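Local coordinates for ADP compounds hydrolase nudE (PDB 1VHZ), which hydrolyses ADP-ribose, NADH and the diadenosine compounds Ap3A and Ap2A as a homodimeric enzyme of the Nudix family, using magnesium or other divalent cations, at residues 24-29 and 42-47; 63-68 and 147-152; 110-115 and 176-181. All blocks are in the same frame, centred on the assembly; numbering follows the deposited sequence.

Contact 1. Residues 24-29 and 42-47; sequences FTVESV and ERMRPT. With APR (adenosine-5-diphosphoribose), chain C.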
loop_
_atom_site.group_PDB
_atom_site.type_symbol
_atom_site.label_atom_id
_atom_site.label_comp_id
_atom_site.label_asym_id
_atom_site.label_seq_id
_atom_site.Cartn_x
_atom_site.Cartn_y
_atom_site.Cartn_z
ATOM N N PHE A 24 4.576 -12.045 -13.605
ATOM C CA PHE A 24 3.171 -11.731 -13.479
ATOM C C PHE A 24 2.217 -12.616 -14.262
ATOM O O PHE A 24 2.457 -12.988 -15.408
ATOM C CB PHE A 24 2.899 -10.283 -13.973
ATOM C CG PHE A 24 3.586 -9.246 -13.137
ATOM C CD1 PHE A 24 3.047 -8.840 -11.926
ATOM C CD2 PHE A 24 4.790 -8.699 -13.548
ATOM C CE1 PHE A 24 3.690 -7.886 -11.159
ATOM C CE2 PHE A 24 5.435 -7.750 -12.787
ATOM C CZ PHE A 24 4.886 -7.340 -11.588
ATOM N N THR A 25 1.069 -12.910 -13.633
ATOM C CA THR A 25 0.051 -13.687 -14.323
ATOM C C THR A 25 -1.292 -12.998 -14.106
ATOM O O THR A 25 -1.823 -12.932 -13.002
ATOM C CB THR A 25 0.055 -15.187 -14.108
ATOM O OG1 THR A 25 -1.293 -15.710 -14.132
ATOM C CG2 THR A 25 0.767 -15.643 -12.870
ATOM N N VAL A 26 -1.758 -12.338 -15.167
ATOM C CA VAL A 26 -3.011 -11.602 -15.123
ATOM C C VAL A 26 -4.193 -12.423 -15.612
ATOM O O VAL A 26 -4.196 -13.100 -16.631
ATOM C CB VAL A 26 -2.925 -10.231 -15.793
ATOM C CG1 VAL A 26 -1.915 -10.223 -16.924
ATOM C CG2 VAL A 26 -4.280 -9.722 -16.285
ATOM N N GLU A 27 -5.240 -12.393 -14.780
ATOM C CA GLU A 27 -6.478 -13.089 -14.999
ATOM C C GLU A 27 -7.653 -12.159 -15.305
ATOM O O GLU A 27 -7.735 -11.049 -14.791
ATOM C CB GLU A 27 -6.890 -13.843 -13.709
ATOM C CG GLU A 27 -5.993 -15.027 -13.425
ATOM C CD GLU A 27 -6.374 -15.734 -12.153
ATOM O OE1 GLU A 27 -7.021 -15.096 -11.300
ATOM O OE2 GLU A 27 -6.050 -16.927 -12.018
ATOM N N SER A 28 -8.539 -12.661 -16.144
ATOM C CA SER A 28 -9.768 -11.943 -16.495
ATOM C C SER A 28 -10.864 -12.668 -15.692
ATOM O O SER A 28 -10.874 -13.903 -15.705
ATOM C CB SER A 28 -10.079 -12.018 -17.976
ATOM O OG SER A 28 -10.797 -10.876 -18.408
ATOM N N VAL A 29 -11.653 -11.946 -14.930
ATOM C CA VAL A 29 -12.685 -12.564 -14.108
ATOM C C VAL A 29 -14.082 -12.087 -14.503
ATOM O O VAL A 29 -14.344 -10.892 -14.419
ATOM C CB VAL A 29 -12.492 -12.226 -12.609
ATOM C CG1 VAL A 29 -13.529 -12.928 -11.745
ATOM C CG2 VAL A 29 -11.100 -12.603 -12.117
ATOM N N GLU A 42 -10.131 -7.452 -14.174
ATOM C CA GLU A 42 -8.807 -8.049 -14.355
ATOM C C GLU A 42 -8.068 -7.967 -13.018
ATOM O O GLU A 42 -8.276 -7.021 -12.263
ATOM C CB GLU A 42 -8.015 -7.379 -15.453
ATOM C CG GLU A 42 -8.375 -7.808 -16.859
ATOM C CD GLU A 42 -7.360 -7.344 -17.885
ATOM O OE1 GLU A 42 -6.481 -6.531 -17.516
ATOM O OE2 GLU A 42 -7.453 -7.797 -19.041
ATOM N N ARG A 43 -7.263 -8.974 -12.724
ATOM C CA ARG A 43 -6.504 -9.012 -11.491
ATOM C C ARG A 43 -5.269 -9.909 -11.672
ATOM O O ARG A 43 -5.165 -10.689 -12.614
ATOM C CB ARG A 43 -7.301 -9.603 -10.301
ATOM C CG ARG A 43 -7.610 -11.080 -10.524
ATOM C CD ARG A 43 -8.377 -11.709 -9.378
ATOM N NE ARG A 43 -8.511 -13.146 -9.577
ATOM C CZ ARG A 43 -9.346 -13.971 -8.974
ATOM N NH1 ARG A 43 -9.312 -15.263 -9.274
ATOM N NH2 ARG A 43 -10.221 -13.537 -8.070
ATOM N N MET A 44 -4.415 -9.803 -10.666
ATOM C CA MET A 44 -3.216 -10.643 -10.655
ATOM C C MET A 44 -3.624 -11.987 -10.053
ATOM O O MET A 44 -4.480 -12.013 -9.159
ATOM C CB MET A 44 -2.079 -9.978 -9.898
ATOM C CG MET A 44 -0.835 -9.875 -10.797
ATOM S SD MET A 44 -1.072 -8.652 -12.082
ATOM C CE MET A 44 -0.383 -9.461 -13.507
ATOM N N ARG A 45 -3.136 -13.081 -10.610
ATOM C CA ARG A 45 -3.487 -14.394 -10.099
ATOM C C ARG A 45 -3.324 -14.437 -8.577
ATOM O O ARG A 45 -2.286 -14.085 -8.045
ATOM C CB ARG A 45 -2.639 -15.490 -10.746
ATOM C CG ARG A 45 -3.073 -16.896 -10.372
ATOM C CD ARG A 45 -2.574 -17.923 -11.383
ATOM N NE ARG A 45 -3.397 -19.128 -11.366
ATOM C CZ ARG A 45 -3.475 -19.999 -10.366
ATOM N NH1 ARG A 45 -2.768 -19.823 -9.254
ATOM N NH2 ARG A 45 -4.266 -21.065 -10.463
ATOM N N PRO A 46 -4.371 -14.874 -7.891
ATOM C CA PRO A 46 -4.372 -14.998 -6.459
ATOM C C PRO A 46 -3.316 -15.988 -5.985
ATOM O O PRO A 46 -3.138 -17.075 -6.525
ATOM C CB PRO A 46 -5.764 -15.498 -6.090
ATOM C CG PRO A 46 -6.594 -15.329 -7.302
ATOM C CD PRO A 46 -5.664 -15.319 -8.485
ATOM N N THR A 47 -2.613 -15.580 -4.937
ATOM C CA THR A 47 -1.580 -16.423 -4.353
ATOM C C THR A 47 -1.704 -16.387 -2.834
ATOM O O THR A 47 -2.304 -15.467 -2.277
ATOM C CB THR A 47 -0.178 -15.936 -4.767
ATOM O OG1 THR A 47 0.817 -16.710 -4.093
ATOM C CG2 THR A 47 -0.005 -14.467 -4.410
HETATM N N1 APR C . -10.774 -4.835 -12.892
HETATM C C2 APR C . -11.483 -3.895 -13.663
HETATM N N3 APR C . -12.253 -2.899 -13.220
HETATM C C4 APR C . -12.325 -2.837 -11.810
HETATM C C5 APR C . -11.682 -3.690 -10.890
HETATM C C6 APR C . -10.851 -4.761 -11.480
HETATM N N6 APR C . -10.182 -5.651 -10.744
HETATM N N7 APR C . -11.988 -3.321 -9.591
HETATM C C8 APR C . -12.799 -2.263 -9.725
HETATM N N9 APR C . -13.028 -1.939 -11.035
HETATM C "C1'" APR C . -13.924 -0.754 -11.696
HETATM C "C2'" APR C . -15.404 -0.958 -11.263
HETATM O "O2'" APR C . -16.245 -0.537 -12.320
HETATM C "C3'" APR C . -15.618 -0.014 -10.023
HETATM O "O3'" APR C . -16.673 0.908 -10.252
HETATM O "O4'" APR C . -13.564 0.447 -11.081
HETATM C "C4'" APR C . -14.357 0.724 -9.824
HETATM C "C5'" APR C . -14.695 2.161 -9.768
HETATM O O HOH W 1 -9.773 -8.898 -19.774
#
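Glu27 and Arg43 form a hydrogen-bonded pair between antiparallel strands, flanked by the non-hydrogen-bonded pairs Val26-Met44 and Ser28-Glu42. Their side chains meet again: Glu27 OE1, in the Arg43 guanidinium plane at its edge, takes NE at 3.0 Å and NH1 at 3.1 Å. A chi1 of 66° sets Arg43 CG between the backbone N and carbonyl carbon, and the extended chain runs on to NE; Val29 CG2 and Pro46 CG lie over opposite guanidinium faces, offset toward the rim. NH2 reaches Glu73 of the second subunit, and a leucine in place of Arg43 would probably leave that carboxylate and OE1 of Glu27 without their cationic mate. OE2 of Glu27 lies 3.5 Å from Arg45 NE but well out of that guanidinium plane, a pairing of charges alone. This beta hairpin, 25-32/38-44, also holds the adenine: Glu42 N donates to APR N1 at 3.0 Å, and APR N6 to Glu42 O at 2.8 Å. Ser21 OG and Leu23 N of the second subunit bind Glu42 OE1; Arg22 N of that subunit binds OE2, which a water links to Ser28 OG. Met44 CE lies 3.4 Å from Phe24 CB, its sulfur oblique to that ring in a Met-aromatic contact.

Contact 2. Residues 63-68 and 147-152; sequences ILIREY and LPQVRW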
loop_
_atom_site.group_PDB
_atom_site.type_symbol
_atom_site.label_atom_id
_atom_site.label_comp_id
_atom_site.label_asym_id
_atom_site.label_seq_id
_atom_site.Cartn_x
_atom_site.Cartn_y
_atom_site.Cartn_z
ATOM N N ILE A 63 16.730 0.822 11.941
ATOM C CA ILE A 63 17.725 0.476 10.937
ATOM C C ILE A 63 16.959 0.465 9.589
ATOM O O ILE A 63 16.099 -0.397 9.427
ATOM C CB ILE A 63 18.402 -0.892 11.058
ATOM C CG1 ILE A 63 19.113 -1.092 12.394
ATOM C CG2 ILE A 63 19.403 -1.035 9.904
ATOM C CD1 ILE A 63 20.155 -0.045 12.714
ATOM N N LEU A 64 17.234 1.417 8.724
ATOM C CA LEU A 64 16.546 1.484 7.432
ATOM C C LEU A 64 17.533 1.039 6.355
ATOM O O LEU A 64 18.726 1.028 6.648
ATOM C CB LEU A 64 16.182 2.924 7.080
ATOM C CG LEU A 64 15.191 3.718 7.920
ATOM C CD1 LEU A 64 13.820 3.074 7.911
ATOM C CD2 LEU A 64 15.665 3.929 9.342
ATOM N N ILE A 65 17.039 0.739 5.156
ATOM C CA ILE A 65 17.912 0.381 4.064
ATOM C C ILE A 65 17.552 1.180 2.801
ATOM O O ILE A 65 16.445 1.685 2.679
ATOM C CB ILE A 65 17.902 -1.115 3.710
ATOM C CG1 ILE A 65 16.456 -1.593 3.526
ATOM C CG2 ILE A 65 18.606 -1.949 4.776
ATOM C CD1 ILE A 65 16.323 -2.837 2.698
ATOM N N ARG A 66 18.519 1.323 1.899
ATOM C CA ARG A 66 18.328 2.002 0.626
ATOM C C ARG A 66 18.296 0.887 -0.426
ATOM O O ARG A 66 19.148 0.003 -0.407
ATOM C CB ARG A 66 19.385 3.059 0.360
ATOM C CG ARG A 66 19.368 4.183 1.395
ATOM C CD ARG A 66 20.424 5.250 1.113
ATOM N NE ARG A 66 20.322 6.326 2.098
ATOM C CZ ARG A 66 19.418 7.287 2.159
ATOM N NH1 ARG A 66 19.472 8.181 3.158
ATOM N NH2 ARG A 66 18.445 7.398 1.247
ATOM N N GLU A 67 17.279 0.877 -1.278
ATOM C CA GLU A 67 17.126 -0.208 -2.244
ATOM C C GLU A 67 16.549 0.282 -3.554
ATOM O O GLU A 67 15.571 1.043 -3.599
ATOM C CB GLU A 67 16.174 -1.258 -1.598
ATOM C CG GLU A 67 15.980 -2.506 -2.434
ATOM C CD GLU A 67 15.467 -3.694 -1.627
ATOM O OE1 GLU A 67 15.758 -4.853 -1.995
ATOM O OE2 GLU A 67 14.777 -3.482 -0.610
ATOM N N TYR A 68 17.159 -0.179 -4.653
ATOM C CA TYR A 68 16.700 0.254 -5.957
ATOM C C TYR A 68 15.308 -0.295 -6.267
ATOM O O TYR A 68 14.986 -1.432 -5.955
ATOM C CB TYR A 68 17.701 -0.112 -7.047
ATOM C CG TYR A 68 17.310 0.347 -8.431
ATOM C CD1 TYR A 68 16.747 -0.547 -9.337
ATOM C CD2 TYR A 68 17.475 1.667 -8.833
ATOM C CE1 TYR A 68 16.382 -0.141 -10.599
ATOM C CE2 TYR A 68 17.131 2.080 -10.105
ATOM C CZ TYR A 68 16.587 1.170 -10.985
ATOM O OH TYR A 68 16.222 1.574 -12.249
ATOM N N LEU A 147 22.874 -3.335 0.235
ATOM C CA LEU A 147 21.833 -2.415 0.682
ATOM C C LEU A 147 22.377 -1.502 1.770
ATOM O O LEU A 147 22.597 -1.942 2.903
ATOM C CB LEU A 147 20.647 -3.245 1.208
ATOM C CG LEU A 147 20.132 -4.287 0.205
ATOM C CD1 LEU A 147 19.217 -5.306 0.862
ATOM C CD2 LEU A 147 19.433 -3.594 -0.962
ATOM N N PRO A 148 22.673 -0.261 1.439
ATOM C CA PRO A 148 23.220 0.673 2.418
ATOM C C PRO A 148 22.233 0.825 3.569
ATOM O O PRO A 148 21.025 0.866 3.332
ATOM C CB PRO A 148 23.433 1.971 1.659
ATOM C CG PRO A 148 23.374 1.617 0.222
ATOM C CD PRO A 148 22.502 0.371 0.123
ATOM N N GLN A 149 22.747 0.811 4.786
ATOM C CA GLN A 149 21.981 0.941 6.000
ATOM C C GLN A 149 21.951 2.377 6.495
ATOM O O GLN A 149 22.880 3.159 6.273
ATOM C CB GLN A 149 22.581 0.042 7.110
ATOM C CG GLN A 149 22.309 -1.425 6.860
ATOM C CD GLN A 149 23.006 -2.365 7.805
ATOM O OE1 GLN A 149 23.036 -2.127 9.007
ATOM N NE2 GLN A 149 23.549 -3.461 7.265
ATOM N N VAL A 150 20.815 2.771 7.065
ATOM C CA VAL A 150 20.654 4.114 7.617
ATOM C C VAL A 150 20.101 4.016 9.046
ATOM O O VAL A 150 19.031 3.421 9.262
ATOM C CB VAL A 150 19.729 5.010 6.792
ATOM C CG1 VAL A 150 19.638 6.411 7.425
ATOM C CG2 VAL A 150 20.190 5.150 5.349
ATOM N N ARG A 151 20.847 4.519 10.010
ATOM C CA ARG A 151 20.405 4.527 11.403
ATOM C C ARG A 151 19.572 5.797 11.625
ATOM O O ARG A 151 20.023 6.891 11.286
ATOM C CB ARG A 151 21.605 4.459 12.354
ATOM C CG ARG A 151 22.043 3.003 12.540
ATOM C CD ARG A 151 23.484 2.902 13.020
ATOM N NE ARG A 151 23.633 1.765 13.932
ATOM C CZ ARG A 151 23.508 0.487 13.606
ATOM N NH1 ARG A 151 23.228 0.114 12.362
ATOM N NH2 ARG A 151 23.659 -0.436 14.546
ATOM N N TRP A 152 18.350 5.631 12.086
ATOM C CA TRP A 152 17.425 6.736 12.287
ATOM C C TRP A 152 16.883 6.723 13.710
ATOM O O TRP A 152 16.270 5.742 14.126
ATOM C CB TRP A 152 16.263 6.593 11.286
ATOM C CG TRP A 152 15.545 7.889 11.060
ATOM C CD1 TRP A 152 14.642 8.501 11.891
ATOM C CD2 TRP A 152 15.665 8.717 9.897
ATOM N NE1 TRP A 152 14.196 9.671 11.319
ATOM C CE2 TRP A 152 14.809 9.818 10.088
ATOM C CE3 TRP A 152 16.411 8.623 8.716
ATOM C CZ2 TRP A 152 14.693 10.835 9.135
ATOM C CZ3 TRP A 152 16.303 9.629 7.759
ATOM C CH2 TRP A 152 15.441 10.728 7.998
#
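Leu64 and Val150 are opposed as a hydrogen-bonded pair, their side chains on one face of the mixed sheet in which strands 61-69 and 149-153 run antiparallel. The pair is closed in both directions, by Leu64 N to Val150 O at 2.7 Å and by Val150 N to Leu64 O at 2.8 Å, and Arg66 N adds a bond to Pro148 O. On the Leu64 face, neighbours meet at a slant. Leu64 has CG anti to the carbonyl carbon (chi1 -65°), and its CD2 presses on CB of Trp152 at 3.4 Å, against the root of the indole. The indole nitrogen of Trp152 binds His156 O. Arg66 is extended from CG to NE and passes across Val150, whose CG2 meets NE at 3.5 Å and approaches the guanidinium obliquely. Leu77, on the next strand, touches Leu64, Arg66, Val150 and Trp152 and continues this patch across the sheet.

The other face carries Ile63, Ile65, Gln149 and Arg151. Here Ile63 and Arg151 lie side by side and point the same way, with CD1 of Ile63 over one face of the guanidinium, 3.5 Å from Arg151 CZ and offset toward the rim. CD1 of Ile65 approaches CD1 of Leu147 at 4.2 Å, and both residues also touch Glu101 of helix 90-102, a metal ligand by similarity. The strand pair thus backs the helix of the Nudix box, where the metal site is expected. Between the two segments the backbone supplies all the hydrogen bonds, while the side chains meet by apolar contact, including carbon against the guanidinium groups; the register is therefore held by the backbone, with no side-chain ion pair linking these strands.

Contact 3. Residues 110-115 and 176-181; sequences TFLKKL and FLVREW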
loop_
_atom_site.group_PDB
_atom_site.type_symbol
_atom_site.label_atom_id
_atom_site.label_comp_id
_atom_site.label_asym_id
_atom_site.label_seq_id
_atom_site.Cartn_x
_atom_site.Cartn_y
_atom_site.Cartn_z
ATOM N N THR A 110 8.665 -9.379 17.107
ATOM C CA THR A 110 7.255 -9.234 17.425
ATOM C C THR A 110 6.413 -8.911 16.203
ATOM O O THR A 110 6.709 -8.068 15.363
ATOM C CB THR A 110 6.863 -8.512 18.686
ATOM O OG1 THR A 110 5.842 -7.516 18.573
ATOM C CG2 THR A 110 7.976 -8.002 19.536
ATOM N N PHE A 111 5.400 -9.756 16.040
ATOM C CA PHE A 111 4.463 -9.650 14.909
ATOM C C PHE A 111 3.374 -8.659 15.314
ATOM O O PHE A 111 2.582 -8.840 16.228
ATOM C CB PHE A 111 3.966 -11.022 14.507
ATOM C CG PHE A 111 2.781 -11.013 13.595
ATOM C CD1 PHE A 111 1.623 -11.689 13.956
ATOM C CD2 PHE A 111 2.812 -10.289 12.401
ATOM C CE1 PHE A 111 0.515 -11.671 13.120
ATOM C CE2 PHE A 111 1.691 -10.273 11.580
ATOM C CZ PHE A 111 0.546 -10.951 11.941
ATOM N N LEU A 112 3.387 -7.521 14.640
ATOM C CA LEU A 112 2.508 -6.404 14.944
ATOM C C LEU A 112 1.255 -6.269 14.136
ATOM O O LEU A 112 0.223 -5.805 14.620
ATOM C CB LEU A 112 3.388 -5.157 14.646
ATOM C CG LEU A 112 3.292 -3.950 15.545
ATOM C CD1 LEU A 112 3.339 -4.333 17.013
ATOM C CD2 LEU A 112 4.438 -2.975 15.219
ATOM N N LYS A 113 1.332 -6.596 12.837
ATOM C CA LYS A 113 0.137 -6.403 12.020
ATOM C C LYS A 113 0.294 -7.100 10.677
ATOM O O LYS A 113 1.418 -7.255 10.170
ATOM C CB LYS A 113 -0.018 -4.885 11.755
ATOM C CG LYS A 113 -1.449 -4.418 11.420
ATOM C CD LYS A 113 -2.227 -4.286 12.714
ATOM C CE LYS A 113 -3.724 -4.306 12.548
ATOM N NZ LYS A 113 -4.374 -4.087 13.887
ATOM N N LYS A 114 -0.869 -7.424 10.121
ATOM C CA LYS A 114 -0.891 -8.039 8.788
ATOM C C LYS A 114 -1.693 -7.112 7.885
ATOM O O LYS A 114 -2.827 -6.739 8.191
ATOM C CB LYS A 114 -1.468 -9.439 8.824
ATOM C CG LYS A 114 -1.660 -10.058 7.443
ATOM C CD LYS A 114 -2.477 -11.338 7.595
ATOM C CE LYS A 114 -1.607 -12.562 7.569
ATOM N NZ LYS A 114 -2.312 -13.771 8.073
ATOM N N LEU A 115 -1.143 -6.750 6.732
ATOM C CA LEU A 115 -1.876 -5.823 5.868
ATOM C C LEU A 115 -2.030 -6.321 4.440
ATOM O O LEU A 115 -1.126 -6.949 3.918
ATOM C CB LEU A 115 -1.074 -4.520 5.797
ATOM C CG LEU A 115 -1.400 -3.303 6.611
ATOM C CD1 LEU A 115 -2.154 -3.543 7.902
ATOM C CD2 LEU A 115 -0.118 -2.507 6.898
ATOM N N PHE A 176 3.963 4.272 11.653
ATOM C CA PHE A 176 2.929 4.632 12.612
ATOM C C PHE A 176 2.550 3.454 13.513
ATOM O O PHE A 176 2.256 3.671 14.689
ATOM C CB PHE A 176 1.675 5.130 11.868
ATOM C CG PHE A 176 1.691 6.570 11.434
ATOM C CD1 PHE A 176 1.782 6.908 10.100
ATOM C CD2 PHE A 176 1.587 7.598 12.371
ATOM C CE1 PHE A 176 1.749 8.235 9.685
ATOM C CE2 PHE A 176 1.576 8.924 11.965
ATOM C CZ PHE A 176 1.655 9.250 10.619
ATOM N N LEU A 177 2.530 2.223 13.014
ATOM C CA LEU A 177 2.180 1.071 13.848
ATOM C C LEU A 177 3.255 0.797 14.895
ATOM O O LEU A 177 2.949 0.500 16.049
ATOM C CB LEU A 177 1.907 -0.176 12.998
ATOM C CG LEU A 177 0.590 -0.114 12.192
ATOM C CD1 LEU A 177 0.626 -1.105 11.041
ATOM C CD2 LEU A 177 -0.625 -0.332 13.083
ATOM N N VAL A 178 4.525 0.944 14.526
ATOM C CA VAL A 178 5.623 0.732 15.469
ATOM C C VAL A 178 5.636 1.807 16.541
ATOM O O VAL A 178 5.848 1.579 17.737
ATOM C CB VAL A 178 6.952 0.678 14.695
ATOM C CG1 VAL A 178 8.127 0.707 15.672
ATOM C CG2 VAL A 178 6.995 -0.591 13.835
ATOM N N ARG A 179 5.385 3.049 16.128
ATOM C CA ARG A 179 5.325 4.161 17.086
ATOM C C ARG A 179 4.201 3.921 18.093
ATOM O O ARG A 179 4.392 4.189 19.277
ATOM C CB ARG A 179 5.074 5.451 16.327
ATOM C CG ARG A 179 5.080 6.720 17.230
ATOM C CD ARG A 179 4.148 7.662 16.517
ATOM N NE ARG A 179 4.268 9.078 16.670
ATOM C CZ ARG A 179 3.231 9.853 16.272
ATOM N NH1 ARG A 179 3.302 11.162 16.392
ATOM N NH2 ARG A 179 2.146 9.265 15.762
ATOM N N GLU A 180 3.034 3.442 17.635
ATOM C CA GLU A 180 1.941 3.159 18.558
ATOM C C GLU A 180 2.391 2.080 19.561
ATOM O O GLU A 180 2.198 2.219 20.756
ATOM C CB GLU A 180 0.700 2.608 17.879
ATOM C CG GLU A 180 -0.416 3.475 17.478
ATOM C CD GLU A 180 -0.627 4.782 18.186
ATOM O OE1 GLU A 180 -1.374 4.825 19.179
ATOM O OE2 GLU A 180 -0.049 5.798 17.733
ATOM N N TRP A 181 2.994 1.023 19.008
ATOM C CA TRP A 181 3.480 -0.069 19.853
ATOM C C TRP A 181 4.521 0.424 20.851
ATOM O O TRP A 181 4.526 0.031 22.020
ATOM C CB TRP A 181 4.030 -1.162 18.952
ATOM C CG TRP A 181 4.627 -2.345 19.646
ATOM C CD1 TRP A 181 3.965 -3.395 20.224
ATOM C CD2 TRP A 181 6.028 -2.610 19.789
ATOM N NE1 TRP A 181 4.886 -4.302 20.713
ATOM C CE2 TRP A 181 6.152 -3.848 20.457
ATOM C CE3 TRP A 181 7.183 -1.917 19.405
ATOM C CZ2 TRP A 181 7.388 -4.395 20.785
ATOM C CZ3 TRP A 181 8.416 -2.472 19.725
ATOM C CH2 TRP A 181 8.508 -3.696 20.410
#
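Leu112 meets Trp181 in the one CH-pi contact between strand 110-115 and helix 176-181. Its CD1 stands over the face of the five-membered ring, 3.8 Å from the ring centroid and 30° off the normal, and comes within 3.4 Å of Trp181 CD1. With CG of the tryptophan anti to the backbone N (chi1 178°), the indole starts out toward the strand, where that methyl meets it. Thr110 reaches toward the same side chain tip to tip, with CG2 at 3.9 Å from Trp181 CZ2.

The remaining contacts are aliphatic. The second methyl of Leu112, CD2, packs at 3.8 Å on CG2 of Val178, the two side chains crossing at about a right angle. Leu177 serves the other end: its CD1 lies 3.9 Å from Lys113 CB and also approaches CD2 of Leu115. Leu112 and Lys113 are successive residues that both direct CB toward the helix, and both have backbone bonds to Ile128, as expected of a classic beta bulge.

No hydrogen bond or salt bridge joins the two segments, and polar groups nearby look to the dimer. NZ of Lys113 binds Leu161 O of the second subunit, and Arg179 and Glu180 form reciprocal salt bridges with Glu180 and Arg179 of that subunit. Helix 169-184 therefore rests on the Nudix sheet through an apolar seam, where fit depends on shape, while Arg179 and Glu180 pair across the subunit interface.

Overall arrangement
The three contacts sample both parts of the chain. Contact 1 comes first, in the three-stranded N-terminal sheet that binds adenine, and closes before the others open; its centre lies 32 Å from that of contact 2 and 29 Å from that of contact 3, on the far side of the chain's centre. Contacts 2 and 3 both reach the mixed sheet of the Nudix domain, with centres 20 Å apart and nearest atoms about 9 Å apart. Their segments alternate along the sequence, and helix 169-184 is the next regular element after strand 149-153, so the C-terminal chain closes both. All three touch the second subunit, which ties substrate-binding sheet and Nudix domain into one homodimer.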